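Local coordinates for pirin-like protein (Geobacillus kaustophilus, PDB 2P17) that is of unknown function but binds one iron ion per subunit and belongs to the pirin family of bicupin proteins, at residues V10-M15 with A210-F215; L42-F47 with H110-W115; E61-V66 with L114-P119. All blocks are in the same frame, centred on the assembly; numbering follows the deposited sequence.

Interaction 1. Residues V10-M15 with A210-F215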
loop_
_atom_site.group_PDB
_atom_site.type_symbol
_atom_site.label_atom_id
_atom_site.label_comp_id
_atom_site.label_asym_id
_atom_site.label_seq_id
_atom_site.Cartn_x
_atom_site.Cartn_y
_atom_site.Cartn_z
ATOM N N VAL A 10 -1.194 13.662 -9.921
ATOM C CA VAL A 10 -2.246 12.663 -10.092
ATOM C C VAL A 10 -1.881 11.717 -11.236
ATOM O O VAL A 10 -1.848 12.132 -12.402
ATOM C CB VAL A 10 -3.622 13.308 -10.401
ATOM C CG1 VAL A 10 -4.698 12.234 -10.594
ATOM C CG2 VAL A 10 -4.011 14.317 -9.321
ATOM N N LYS A 11 -1.603 10.456 -10.908
ATOM C CA LYS A 11 -1.235 9.453 -11.915
ATOM C C LYS A 11 -2.413 8.545 -12.251
ATOM O O LYS A 11 -3.059 8.009 -11.349
ATOM C CB LYS A 11 -0.048 8.609 -11.407
ATOM C CG LYS A 11 0.193 7.296 -12.148
ATOM C CD LYS A 11 0.869 7.501 -13.487
ATOM C CE LYS A 11 1.206 6.159 -14.134
ATOM N NZ LYS A 11 1.740 6.319 -15.534
ATOM N N THR A 12 -2.670 8.346 -13.546
ATOM C CA THR A 12 -3.713 7.444 -13.990
ATOM C C THR A 12 -3.034 6.167 -14.459
ATOM O O THR A 12 -2.236 6.205 -15.401
ATOM C CB THR A 12 -4.543 8.072 -15.132
ATOM O OG1 THR A 12 -5.110 9.306 -14.674
ATOM C CG2 THR A 12 -5.667 7.133 -15.546
ATOM N N VAL A 13 -3.339 5.047 -13.805
ATOM C CA VAL A 13 -2.696 3.778 -14.136
ATOM C C VAL A 13 -3.128 3.325 -15.527
ATOM O O VAL A 13 -4.319 3.345 -15.846
ATOM C CB VAL A 13 -2.994 2.700 -13.052
ATOM C CG1 VAL A 13 -2.438 1.330 -13.447
ATOM C CG2 VAL A 13 -2.399 3.140 -11.725
ATOM N N GLN A 14 -2.142 2.961 -16.353
ATOM C CA GLN A 14 -2.374 2.420 -17.694
ATOM C C GLN A 14 -1.987 0.944 -17.680
ATOM O O GLN A 14 -0.800 0.606 -17.609
ATOM C CB GLN A 14 -1.528 3.155 -18.752
ATOM C CG GLN A 14 -1.684 4.675 -18.784
ATOM C CD GLN A 14 -0.838 5.340 -19.865
ATOM O OE1 GLN A 14 -1.018 5.090 -21.064
ATOM N NE2 GLN A 14 0.076 6.207 -19.446
HETATM N N MSE A 15 -2.984 0.075 -17.732
HETATM C CA MSE A 15 -2.737 -1.365 -17.691
HETATM C C MSE A 15 -2.371 -1.912 -19.055
HETATM O O MSE A 15 -2.830 -1.406 -20.083
HETATM C CB MSE A 15 -3.941 -2.104 -17.120
HETATM C CG MSE A 15 -4.272 -1.635 -15.726
HETATM SE SE MSE A 15 -5.407 -2.866 -14.798
HETATM C CE MSE A 15 -4.106 -4.263 -14.434
ATOM N N ALA A 210 -11.245 6.190 -9.204
ATOM C CA ALA A 210 -10.714 4.840 -9.265
ATOM C C ALA A 210 -9.689 4.675 -10.379
ATOM O O ALA A 210 -9.892 5.126 -11.522
ATOM C CB ALA A 210 -11.840 3.816 -9.419
ATOM N N GLY A 211 -8.581 4.036 -10.025
ATOM C CA GLY A 211 -7.496 3.775 -10.964
ATOM C C GLY A 211 -6.438 4.857 -10.976
ATOM O O GLY A 211 -5.518 4.814 -11.792
ATOM N N GLN A 212 -6.559 5.816 -10.063
ATOM C CA GLN A 212 -5.568 6.890 -9.943
ATOM C C GLN A 212 -4.799 6.817 -8.643
ATOM O O GLN A 212 -5.356 6.450 -7.594
ATOM C CB GLN A 212 -6.228 8.264 -10.065
ATOM C CG GLN A 212 -6.977 8.442 -11.385
ATOM C CD GLN A 212 -7.405 9.865 -11.594
ATOM O OE1 GLN A 212 -8.071 10.455 -10.739
ATOM N NE2 GLN A 212 -7.026 10.436 -12.737
ATOM N N ALA A 213 -3.519 7.174 -8.736
ATOM C CA ALA A 213 -2.671 7.400 -7.564
ATOM C C ALA A 213 -2.461 8.890 -7.377
ATOM O O ALA A 213 -2.125 9.600 -8.334
ATOM C CB ALA A 213 -1.340 6.691 -7.721
ATOM N N LEU A 214 -2.663 9.361 -6.146
ATOM C CA LEU A 214 -2.537 10.786 -5.809
ATOM C C LEU A 214 -1.397 10.931 -4.831
ATOM O O LEU A 214 -1.430 10.323 -3.768
ATOM C CB LEU A 214 -3.846 11.324 -5.218
ATOM C CG LEU A 214 -4.950 11.692 -6.216
ATOM C CD1 LEU A 214 -5.531 10.463 -6.910
ATOM C CD2 LEU A 214 -6.059 12.424 -5.486
ATOM N N PHE A 215 -0.379 11.702 -5.216
ATOM C CA PHE A 215 0.848 11.819 -4.426
ATOM C C PHE A 215 0.803 13.056 -3.561
ATOM O O PHE A 215 0.292 14.093 -3.990
ATOM C CB PHE A 215 2.063 11.861 -5.349
ATOM C CG PHE A 215 2.258 10.592 -6.107
ATOM C CD1 PHE A 215 3.085 9.585 -5.607
ATOM C CD2 PHE A 215 1.564 10.363 -7.295
ATOM C CE1 PHE A 215 3.238 8.386 -6.297
ATOM C CE2 PHE A 215 1.706 9.173 -7.985
ATOM C CZ PHE A 215 2.546 8.187 -7.495
HETATM O O HOH W 1 -6.585 3.846 -14.446
#
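Strand 10-12 and strand 212-215 run antiparallel, their axes 4.6 Å apart at closest approach and their directions 162° apart. K11 and A213 form the hydrogen-bonded pair: K11 N reaches A213 O at 2.8 Å, nearly along the C=O axis, and A213 N returns a bond to K11 O. V10 with L214 and T12 with Q212 are the non-hydrogen-bonded pairs on either side of it. Beyond the regular pairing, V13 N still donates to G211 O at 3.0 Å, and water 1 spans V13 O and the same G211 carbonyl, which is thus gripped by an amide and a water. G211 has a positive phi of 92°, a backbone conformation in which a side chain would clash with A210 O.

The extended side chain of Q212 projects from the face that carries V10 and T12, alongside T12. Its NE2 donates to T12 OG1 at 2.9 Å, an almost straight bond lying close to the amide plane; T12 holds OG1 anti to its carbonyl carbon. V10 crosses the amide obliquely and sets CG1 3.6 Å from Q212 NE2, while its CG1 also meets L214 CD1 at 4.2 Å. On the other face K11 CB lies in the plane of the F215 ring, 3.9 Å from the edge atom CE2, and the rest of the lysine leads away. Q212 OE1 accepts from K209 N, so both ends of the amide are engaged. An alanine here would remove both the donor to T12 OG1 and the acceptor for K209 N, and would probably loosen the chain around A210 and G211.

The contact thus fastens the N-terminal strand 3-19 onto the C-terminal cupin domain through main-chain bonds, with a fixed glutamine amide reinforcing the pairing on the face of V10 and T12.

Interaction 2. Residues L42-F47 with H110-W115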
loop_
_atom_site.group_PDB
_atom_site.type_symbol
_atom_site.label_atom_id
_atom_site.label_comp_id
_atom_site.label_asym_id
_atom_site.label_seq_id
_atom_site.Cartn_x
_atom_site.Cartn_y
_atom_site.Cartn_z
ATOM N N LEU A 42 5.183 0.141 -6.907
ATOM C CA LEU A 42 3.864 -0.390 -6.594
ATOM C C LEU A 42 3.270 -0.856 -7.909
ATOM O O LEU A 42 3.130 -0.058 -8.838
ATOM C CB LEU A 42 2.963 0.674 -5.959
ATOM C CG LEU A 42 1.523 0.222 -5.668
ATOM C CD1 LEU A 42 1.445 -0.977 -4.716
ATOM C CD2 LEU A 42 0.728 1.388 -5.101
HETATM N N MSE A 43 2.952 -2.142 -7.970
HETATM C CA MSE A 43 2.459 -2.773 -9.189
HETATM C C MSE A 43 1.066 -3.342 -8.969
HETATM O O MSE A 43 0.804 -3.971 -7.937
HETATM C CB MSE A 43 3.409 -3.897 -9.579
HETATM C CG MSE A 43 3.055 -4.604 -10.854
HETATM SE SE MSE A 43 4.570 -5.628 -11.444
HETATM C CE MSE A 43 5.836 -4.168 -11.656
ATOM N N GLU A 44 0.186 -3.121 -9.946
ATOM C CA GLU A 44 -1.137 -3.721 -9.969
ATOM C C GLU A 44 -1.092 -4.923 -10.891
ATOM O O GLU A 44 -0.582 -4.829 -12.004
ATOM C CB GLU A 44 -2.179 -2.719 -10.467
ATOM C CG GLU A 44 -3.590 -3.298 -10.572
ATOM C CD GLU A 44 -4.545 -2.429 -11.380
ATOM O OE1 GLU A 44 -4.108 -1.735 -12.329
ATOM O OE2 GLU A 44 -5.751 -2.457 -11.069
ATOM N N ASP A 45 -1.613 -6.052 -10.416
ATOM C CA ASP A 45 -1.624 -7.282 -11.213
ATOM C C ASP A 45 -2.996 -7.920 -11.207
ATOM O O ASP A 45 -3.677 -7.946 -10.181
ATOM C CB ASP A 45 -0.602 -8.283 -10.680
ATOM C CG ASP A 45 0.821 -7.818 -10.884
ATOM O OD1 ASP A 45 1.328 -7.939 -12.018
ATOM O OD2 ASP A 45 1.432 -7.340 -9.908
ATOM N N ILE A 46 -3.403 -8.416 -12.373
ATOM C CA ILE A 46 -4.564 -9.279 -12.481
ATOM C C ILE A 46 -4.042 -10.563 -13.103
ATOM O O ILE A 46 -3.544 -10.542 -14.236
ATOM C CB ILE A 46 -5.660 -8.651 -13.372
ATOM C CG1 ILE A 46 -6.111 -7.304 -12.792
ATOM C CG2 ILE A 46 -6.830 -9.633 -13.544
ATOM C CD1 ILE A 46 -7.056 -6.536 -13.677
ATOM N N PHE A 47 -4.128 -11.675 -12.380
ATOM C CA PHE A 47 -3.433 -12.882 -12.819
ATOM C C PHE A 47 -4.111 -14.184 -12.427
ATOM O O PHE A 47 -4.889 -14.227 -11.470
ATOM C CB PHE A 47 -1.941 -12.857 -12.428
ATOM C CG PHE A 47 -1.677 -12.778 -10.942
ATOM C CD1 PHE A 47 -1.104 -13.850 -10.272
ATOM C CD2 PHE A 47 -1.964 -11.616 -10.223
ATOM C CE1 PHE A 47 -0.829 -13.777 -8.917
ATOM C CE2 PHE A 47 -1.699 -11.528 -8.855
ATOM C CZ PHE A 47 -1.129 -12.622 -8.196
ATOM N N HIS A 110 -6.717 -10.120 -8.266
ATOM C CA HIS A 110 -6.396 -8.729 -8.543
ATOM C C HIS A 110 -5.700 -8.209 -7.294
ATOM O O HIS A 110 -6.301 -8.220 -6.221
ATOM C CB HIS A 110 -7.700 -7.963 -8.811
ATOM C CG HIS A 110 -7.516 -6.550 -9.266
ATOM N ND1 HIS A 110 -8.575 -5.679 -9.399
ATOM C CD2 HIS A 110 -6.410 -5.850 -9.613
ATOM C CE1 HIS A 110 -8.132 -4.507 -9.821
ATOM N NE2 HIS A 110 -6.819 -4.583 -9.957
ATOM N N SER A 111 -4.440 -7.785 -7.429
ATOM C CA SER A 111 -3.643 -7.384 -6.260
ATOM C C SER A 111 -2.817 -6.130 -6.496
ATOM O O SER A 111 -2.594 -5.710 -7.636
ATOM C CB SER A 111 -2.710 -8.524 -5.830
ATOM O OG SER A 111 -1.804 -8.863 -6.866
ATOM N N LEU A 112 -2.383 -5.535 -5.392
ATOM C CA LEU A 112 -1.425 -4.430 -5.420
ATOM C C LEU A 112 -0.195 -4.867 -4.654
ATOM O O LEU A 112 -0.316 -5.262 -3.495
ATOM C CB LEU A 112 -2.019 -3.185 -4.773
ATOM C CG LEU A 112 -3.100 -2.518 -5.613
ATOM C CD1 LEU A 112 -3.964 -1.627 -4.755
ATOM C CD2 LEU A 112 -2.460 -1.727 -6.766
ATOM N N GLN A 113 0.975 -4.811 -5.295
ATOM C CA GLN A 113 2.230 -5.264 -4.704
ATOM C C GLN A 113 3.183 -4.091 -4.513
ATOM O O GLN A 113 3.665 -3.527 -5.493
ATOM C CB GLN A 113 2.879 -6.318 -5.605
ATOM C CG GLN A 113 4.160 -6.907 -5.058
ATOM C CD GLN A 113 3.902 -8.035 -4.088
ATOM O OE1 GLN A 113 2.868 -8.079 -3.422
ATOM N NE2 GLN A 113 4.840 -8.960 -4.001
ATOM N N LEU A 114 3.449 -3.750 -3.255
ATOM C CA LEU A 114 4.324 -2.636 -2.890
ATOM C C LEU A 114 5.690 -3.158 -2.465
ATOM O O LEU A 114 5.773 -4.178 -1.781
ATOM C CB LEU A 114 3.682 -1.885 -1.718
ATOM C CG LEU A 114 4.439 -0.711 -1.125
ATOM C CD1 LEU A 114 4.223 0.533 -1.989
ATOM C CD2 LEU A 114 3.981 -0.460 0.310
ATOM N N TRP A 115 6.754 -2.481 -2.894
ATOM C CA TRP A 115 8.090 -2.757 -2.358
ATOM C C TRP A 115 8.517 -1.624 -1.469
ATOM O O TRP A 115 8.381 -0.445 -1.820
ATOM C CB TRP A 115 9.117 -2.888 -3.476
ATOM C CG TRP A 115 9.016 -4.128 -4.307
ATOM C CD1 TRP A 115 7.991 -5.034 -4.328
ATOM C CD2 TRP A 115 9.973 -4.575 -5.272
ATOM N NE1 TRP A 115 8.264 -6.034 -5.239
ATOM C CE2 TRP A 115 9.473 -5.772 -5.832
ATOM C CE3 TRP A 115 11.216 -4.084 -5.705
ATOM C CZ2 TRP A 115 10.176 -6.490 -6.818
ATOM C CZ3 TRP A 115 11.910 -4.797 -6.692
ATOM C CH2 TRP A 115 11.384 -5.986 -7.229
HETATM O O HOH W 2 0.228 -7.022 -7.649
#
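I46 lays its CG1-CD1 arm over one face of the H110 imidazole, with CD1 4.2 Å from the ring centroid and 13° off the normal, a CH-pi contact offset toward the rim. I46 CG1 lies nearest CD2 of the ring, at 3.5 Å. The same imidazole extends from its strand with CG anti to the backbone N and donates from NE2 to E44 OE2 at 2.6 Å. The acceptor uses its anti lone pair and stays near the ring plane, although carboxylate and ring are turned 33° apart. Such a short bond fixes the rotation of the imidazole, and the carboxylate would probably favour its protonated form. Y193 of strand 189-196 packs against E44 and also against L112, whose CD2 meets E44 CB. Farther along this face, L42 CD1 sits 3.8 Å from L114 CB.

On the opposite face S111 OG occupies the crowded position between its backbone N and carbonyl carbon and approaches the F47 ring at its edge, 3.3 Å from CE2. Water 2 joins S111 OG, M43 O and D45 OD2, the last at 2.6 Å, while D45 OD1 accepts from H22. Q113 leads away on this face and its OE1 is hydrogen-bonded to T64.

Main-chain bonds at the pairs M43 with Q113 and D45 with S111 hold the strands together, running antiparallel with axes 4.6 Å apart. The first is slightly uneven: M43 N reaches Q113 O from above the carbonyl plane, whereas Q113 N meets M43 O in plane. Paired strands of this kind form the wall of a cupin beta-barrel; in the pirin N-terminal cupin, the face bearing Q113 looks inward to the iron, which H57 and H99 bind.

Interaction 3. Residues E61-V66 with L114-P119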
loop_
_atom_site.group_PDB
_atom_site.type_symbol
_atom_site.label_atom_id
_atom_site.label_comp_id
_atom_site.label_asym_id
_atom_site.label_seq_id
_atom_site.Cartn_x
_atom_site.Cartn_y
_atom_site.Cartn_z
ATOM N N GLU A 61 11.276 -5.167 1.631
ATOM C CA GLU A 61 10.030 -5.806 2.037
ATOM C C GLU A 61 9.025 -5.711 0.895
ATOM O O GLU A 61 9.054 -4.764 0.107
ATOM C CB GLU A 61 9.427 -5.141 3.271
ATOM C CG GLU A 61 10.393 -4.993 4.437
ATOM C CD GLU A 61 9.670 -4.514 5.670
ATOM O OE1 GLU A 61 9.285 -3.318 5.704
ATOM O OE2 GLU A 61 9.447 -5.324 6.580
ATOM N N THR A 62 8.140 -6.696 0.798
ATOM C CA THR A 62 7.020 -6.601 -0.133
ATOM C C THR A 62 5.718 -6.653 0.643
ATOM O O THR A 62 5.609 -7.367 1.646
ATOM C CB THR A 62 7.019 -7.699 -1.194
ATOM O OG1 THR A 62 6.828 -8.968 -0.568
ATOM C CG2 THR A 62 8.341 -7.707 -1.967
ATOM N N VAL A 63 4.742 -5.875 0.188
ATOM C CA VAL A 63 3.452 -5.801 0.864
ATOM C C VAL A 63 2.374 -5.986 -0.174
ATOM O O VAL A 63 2.279 -5.179 -1.106
ATOM C CB VAL A 63 3.263 -4.453 1.567
ATOM C CG1 VAL A 63 1.941 -4.453 2.326
ATOM C CG2 VAL A 63 4.402 -4.187 2.565
ATOM N N THR A 64 1.576 -7.046 -0.018
ATOM C CA THR A 64 0.527 -7.369 -0.987
ATOM C C THR A 64 -0.833 -7.057 -0.406
ATOM O O THR A 64 -1.106 -7.420 0.734
ATOM C CB THR A 64 0.527 -8.869 -1.331
ATOM O OG1 THR A 64 1.866 -9.320 -1.564
ATOM C CG2 THR A 64 -0.319 -9.152 -2.571
ATOM N N TYR A 65 -1.663 -6.350 -1.174
ATOM C CA TYR A 65 -3.076 -6.182 -0.853
ATOM C C TYR A 65 -3.885 -6.903 -1.924
ATOM O O TYR A 65 -3.696 -6.654 -3.119
ATOM C CB TYR A 65 -3.466 -4.693 -0.776
ATOM C CG TYR A 65 -4.966 -4.474 -0.602
ATOM C CD1 TYR A 65 -5.528 -4.323 0.666
ATOM C CD2 TYR A 65 -5.811 -4.434 -1.705
ATOM C CE1 TYR A 65 -6.898 -4.138 0.832
ATOM C CE2 TYR A 65 -7.196 -4.253 -1.557
ATOM C CZ TYR A 65 -7.728 -4.109 -0.290
ATOM O OH TYR A 65 -9.096 -3.932 -0.154
ATOM N N VAL A 66 -4.760 -7.812 -1.505
ATOM C CA VAL A 66 -5.606 -8.532 -2.458
ATOM C C VAL A 66 -6.923 -7.784 -2.631
ATOM O O VAL A 66 -7.695 -7.637 -1.677
ATOM C CB VAL A 66 -5.839 -10.004 -2.019
ATOM C CG1 VAL A 66 -6.828 -10.690 -2.937
ATOM C CG2 VAL A 66 -4.520 -10.757 -2.008
ATOM N N LEU A 114 3.449 -3.750 -3.255
ATOM C CA LEU A 114 4.324 -2.636 -2.890
ATOM C C LEU A 114 5.690 -3.158 -2.465
ATOM O O LEU A 114 5.773 -4.178 -1.781
ATOM C CB LEU A 114 3.682 -1.885 -1.718
ATOM C CG LEU A 114 4.439 -0.711 -1.125
ATOM C CD1 LEU A 114 4.223 0.533 -1.989
ATOM C CD2 LEU A 114 3.981 -0.460 0.310
ATOM N N TRP A 115 6.754 -2.481 -2.894
ATOM C CA TRP A 115 8.090 -2.757 -2.358
ATOM C C TRP A 115 8.517 -1.624 -1.469
ATOM O O TRP A 115 8.381 -0.445 -1.820
ATOM C CB TRP A 115 9.117 -2.888 -3.476
ATOM C CG TRP A 115 9.016 -4.128 -4.307
ATOM C CD1 TRP A 115 7.991 -5.034 -4.328
ATOM C CD2 TRP A 115 9.973 -4.575 -5.272
ATOM N NE1 TRP A 115 8.264 -6.034 -5.239
ATOM C CE2 TRP A 115 9.473 -5.772 -5.832
ATOM C CE3 TRP A 115 11.216 -4.084 -5.705
ATOM C CZ2 TRP A 115 10.176 -6.490 -6.818
ATOM C CZ3 TRP A 115 11.910 -4.797 -6.692
ATOM C CH2 TRP A 115 11.384 -5.986 -7.229
ATOM N N VAL A 116 9.045 -1.994 -0.306
ATOM C CA VAL A 116 9.555 -1.016 0.655
ATOM C C VAL A 116 11.046 -1.263 0.818
ATOM O O VAL A 116 11.475 -2.404 0.997
ATOM C CB VAL A 116 8.869 -1.163 2.021
ATOM C CG1 VAL A 116 9.274 -0.017 2.953
ATOM C CG2 VAL A 116 7.349 -1.218 1.887
ATOM N N ASN A 117 11.851 -0.211 0.744
ATOM C CA ASN A 117 13.289 -0.380 0.928
ATOM C C ASN A 117 13.612 -0.687 2.383
ATOM O O ASN A 117 12.912 -0.237 3.290
ATOM C CB ASN A 117 14.017 0.889 0.498
ATOM C CG ASN A 117 15.477 0.647 0.189
ATOM O OD1 ASN A 117 15.917 -0.493 0.045
ATOM N ND2 ASN A 117 16.237 1.740 0.059
ATOM N N LEU A 118 14.666 -1.471 2.594
ATOM C CA LEU A 118 15.257 -1.620 3.923
ATOM C C LEU A 118 16.498 -0.740 4.004
ATOM O O LEU A 118 17.311 -0.730 3.068
ATOM C CB LEU A 118 15.645 -3.072 4.213
ATOM C CG LEU A 118 14.514 -4.093 4.437
ATOM C CD1 LEU A 118 15.041 -5.513 4.477
ATOM C CD2 LEU A 118 13.787 -3.798 5.727
ATOM N N PRO A 119 16.661 -0.015 5.129
ATOM C CA PRO A 119 17.903 0.741 5.337
ATOM C C PRO A 119 19.078 -0.224 5.454
ATOM O O PRO A 119 18.892 -1.401 5.786
ATOM C CB PRO A 119 17.685 1.434 6.682
ATOM C CG PRO A 119 16.210 1.379 6.930
ATOM C CD PRO A 119 15.720 0.152 6.249
HETATM O O HOH W 3 11.418 -1.491 5.749
#
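Strand 61-66 meets strand 114-117 antiparallel, at 153° between directions and 4.6 Å between axes, through two hydrogen-bonded pairs, E61 with V116 and V63 with L114, that flank the non-hydrogen-bonded pair T62 with W115. The four main-chain bonds are equally short, with E61 N 2.8 Å from V116 O, and all approach in the carbonyl plane; the bond from L114 N to V63 O is nearly straight at 177°. Weaker CA-H...O contacts fill the intervening positions, with T62 CA 3.2 Å from L114 O.

T62 and W115 lie side by side and point the same way. The methyl of T62, anti to its carbonyl carbon, comes up beside the pyrrole part of the indole at an oblique angle, with CG2 3.6 Å from W115 CD1 and almost as close to NE1. The W115 ring also meets H57 at a steep angle between planes, and its side chain is about 5 Å from the bound Fe(III). This face is consistent with the inner wall of the N-terminal cupin barrel, and T62 and W115 lie in what is probably the second shell of the metal ligands H57 and H99.

The reverse face carries E61, V63, L114 and V116. V63 CB stands 4.2 Å from L114 CB, and V63 CG2 is the same distance from V116 CG2, giving a small apolar cluster, to which V88 and W90 of strand 88-92 add through V63. E61 crosses L118 at about a right angle, with the aliphatic CG 3.8 Å from L118 CD2. Its carboxylate is buried but well provided for: OE2 is hydrogen-bonded to T92, and OE1 accepts from water 3 at 2.8 Å. That water donates its second proton to N117 O, tying the glutamate to the backbone where strand 114-117 gives way to loop.

How the interactions relate
Interactions 2 and 3 share L114 and W115 and lie on the two sides of strand 109-117, which sits between strands 39-47 and 60-66; their centres are 11 Å apart. L112 N and Y65 O, 2.9 Å apart and probably hydrogen-bonded, link their backbones, beside the Q113-T64 bond. Both border the iron site, the side chain of Q113 coming within about 5 Å of the Fe(III), as that of W115 does. Interaction 1 lies away from the metal, 13 Å between centres from interaction 2, yet touches it where the selenium of selenomethionine M15 (SE) lies 3.0 Å from E44 OE1. Interaction 3 does not reach interaction 1. In sequence, interactions 2 and 3 are nested inside the loop that interaction 1 closes.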